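Local atomic coordinates of N5-carboxyaminoimidazole ribonucleotide synthetase (PDB entry 3QFF), a protein that probably uses ATP and bicarbonate to carboxylate aminoimidazole ribonucleotide to its N5-carboxyamino form, a step of purine biosynthesis. Residues 15-20 against 76-81. Sequence-based numbering, arbitrary orientation.
Sequences KTIGII and SDVVTY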
loop_
_atom_site.group_PDB
_atom_site.type_symbol
_atom_site.label_atom_id
_atom_site.label_comp_id
_atom_site.label_asym_id
_atom_site.label_seq_id
_atom_site.Cartn_x
_atom_site.Cartn_y
_atom_site.Cartn_z
ATOM N N LYS A 15 13.548 -12.510 4.116
ATOM C CA LYS A 15 14.851 -12.285 3.485
ATOM C C LYS A 15 15.016 -10.810 3.129
ATOM O O LYS A 15 14.055 -10.042 3.186
ATOM C CB LYS A 15 15.003 -13.141 2.222
ATOM C CG LYS A 15 14.921 -14.653 2.439
ATOM C CD LYS A 15 16.147 -15.210 3.170
ATOM C CE LYS A 15 16.241 -16.726 2.985
ATOM N NZ LYS A 15 14.990 -17.375 3.486
ATOM N N THR A 16 16.229 -10.440 2.725
ATOM C CA THR A 16 16.574 -9.067 2.377
ATOM C C THR A 16 16.582 -8.869 0.864
ATOM O O THR A 16 17.268 -9.596 0.116
ATOM C CB THR A 16 17.970 -8.672 2.944
ATOM O OG1 THR A 16 17.990 -8.880 4.362
ATOM C CG2 THR A 16 18.320 -7.216 2.628
ATOM N N ILE A 17 15.829 -7.870 0.428
ATOM C CA ILE A 17 15.909 -7.399 -0.935
ATOM C C ILE A 17 16.802 -6.160 -0.991
ATOM O O ILE A 17 16.558 -5.158 -0.288
ATOM C CB ILE A 17 14.508 -7.083 -1.511
ATOM C CG1 ILE A 17 13.620 -8.335 -1.445
ATOM C CG2 ILE A 17 14.648 -6.545 -2.939
ATOM C CD1 ILE A 17 12.143 -8.074 -1.739
ATOM N N GLY A 18 17.825 -6.243 -1.829
ATOM C CA GLY A 18 18.763 -5.153 -2.054
ATOM C C GLY A 18 18.441 -4.402 -3.330
ATOM O O GLY A 18 18.260 -5.004 -4.396
ATOM N N ILE A 19 18.389 -3.082 -3.219
ATOM C CA ILE A 19 18.002 -2.227 -4.333
ATOM C C ILE A 19 19.146 -1.276 -4.703
ATOM O O ILE A 19 19.678 -0.558 -3.846
ATOM C CB ILE A 19 16.729 -1.401 -3.995
ATOM C CG1 ILE A 19 15.578 -2.335 -3.561
ATOM C CG2 ILE A 19 16.340 -0.504 -5.195
ATOM C CD1 ILE A 19 14.303 -1.621 -3.074
ATOM N N ILE A 20 19.527 -1.291 -5.978
ATOM C CA ILE A 20 20.505 -0.343 -6.496
ATOM C C ILE A 20 19.775 0.908 -7.007
ATOM O O ILE A 20 19.107 0.882 -8.045
ATOM C CB ILE A 20 21.400 -0.959 -7.597
ATOM C CG1 ILE A 20 22.112 -2.214 -7.073
ATOM C CG2 ILE A 20 22.421 0.082 -8.137
ATOM C CD1 ILE A 20 22.775 -3.033 -8.139
ATOM N N SER A 76 22.350 -9.262 0.662
ATOM C CA SER A 76 21.041 -9.358 0.005
ATOM C C SER A 76 20.771 -10.775 -0.499
ATOM O O SER A 76 21.640 -11.400 -1.093
ATOM C CB SER A 76 20.993 -8.402 -1.194
ATOM O OG SER A 76 21.118 -7.060 -0.769
ATOM N N ASP A 77 19.553 -11.264 -0.279
ATOM C CA ASP A 77 19.109 -12.545 -0.828
ATOM C C ASP A 77 18.665 -12.451 -2.286
ATOM O O ASP A 77 18.708 -13.444 -3.027
ATOM C CB ASP A 77 18.014 -13.112 0.063
ATOM C CG ASP A 77 18.513 -13.319 1.492
ATOM O OD1 ASP A 77 19.127 -14.386 1.752
ATOM O OD2 ASP A 77 18.337 -12.402 2.327
ATOM N N VAL A 78 18.246 -11.254 -2.692
ATOM C CA VAL A 78 17.929 -10.962 -4.094
ATOM C C VAL A 78 18.270 -9.499 -4.331
ATOM O O VAL A 78 18.077 -8.654 -3.443
ATOM C CB VAL A 78 16.439 -11.305 -4.474
ATOM C CG1 VAL A 78 15.432 -10.525 -3.627
ATOM C CG2 VAL A 78 16.172 -11.088 -5.991
ATOM N N VAL A 79 18.808 -9.205 -5.508
ATOM C CA VAL A 79 19.157 -7.834 -5.889
ATOM C C VAL A 79 18.299 -7.370 -7.083
ATOM O O VAL A 79 18.123 -8.105 -8.055
ATOM C CB VAL A 79 20.677 -7.706 -6.205
ATOM C CG1 VAL A 79 21.061 -6.267 -6.615
ATOM C CG2 VAL A 79 21.523 -8.143 -4.990
ATOM N N THR A 80 17.771 -6.155 -6.990
ATOM C CA THR A 80 17.108 -5.500 -8.109
ATOM C C THR A 80 17.651 -4.076 -8.214
ATOM O O THR A 80 18.441 -3.634 -7.369
ATOM C CB THR A 80 15.536 -5.545 -7.978
ATOM O OG1 THR A 80 14.928 -4.923 -9.118
ATOM C CG2 THR A 80 15.063 -4.840 -6.708
ATOM N N TYR A 81 17.254 -3.363 -9.261
ATOM C CA TYR A 81 17.752 -2.006 -9.481
ATOM C C TYR A 81 16.631 -1.052 -9.850
ATOM O O TYR A 81 15.657 -1.436 -10.509
ATOM C CB TYR A 81 18.783 -2.006 -10.620
ATOM C CG TYR A 81 18.202 -2.568 -11.903
ATOM C CD1 TYR A 81 18.345 -3.919 -12.227
ATOM C CD2 TYR A 81 17.458 -1.756 -12.761
ATOM C CE1 TYR A 81 17.774 -4.443 -13.402
ATOM C CE2 TYR A 81 16.884 -2.265 -13.919
ATOM C CZ TYR A 81 17.045 -3.597 -14.234
ATOM O OH TYR A 81 16.467 -4.074 -15.380
#
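Two backbone N-H groups converge on Thr16 O: Asp77 N at 2.9 Å, lying in the carbonyl plane, and Val78 N at 3.4 Å, a weak bond. Asp77 returns a bond through its side chain, OD2 accepting Thr16 N at 2.9 Å; the N-H...O angle of 173° is nearly straight, and the donor comes from the anti side, tilted from the carboxylate plane. A chi1 of -59° sets the carboxylate beside Asp77's own N, which lets both groups reach Thr16, and OD2 in effect takes the place of a backbone acceptor. Lys15 crosses the carboxylate at about a right angle, CD 3.4 Å from Asp77 OD1, its ammonium group beyond salt-bridge distance. Further along, Gly18 N to Val78 O, Thr80 N to Gly18 O and Ile20 N to Thr80 O alternate as in parallel strands, whose axes are inclined by 26°. The sheet order, 57-60, 39-44, 16-20, 78-81, is that of a Rossmann-like pre-ATP-grasp domain, with 78-81 at its edge. Ile17 and Val78 lie side by side, CG1 to CG1 at 3.6 Å, facing helix 294-303. Thr80 OG1, anti to its backbone N, is hydrogen-bonded to Gln102 OE1 and His298 NE2, while CG2 meets Ile19 CG1. On the other face Ser76 OG, bonded to Leu72 O, lies against Gly18 CA at 3.3 Å, and Ile20 CD1 reaches Val79 CG1 at 4.0 Å.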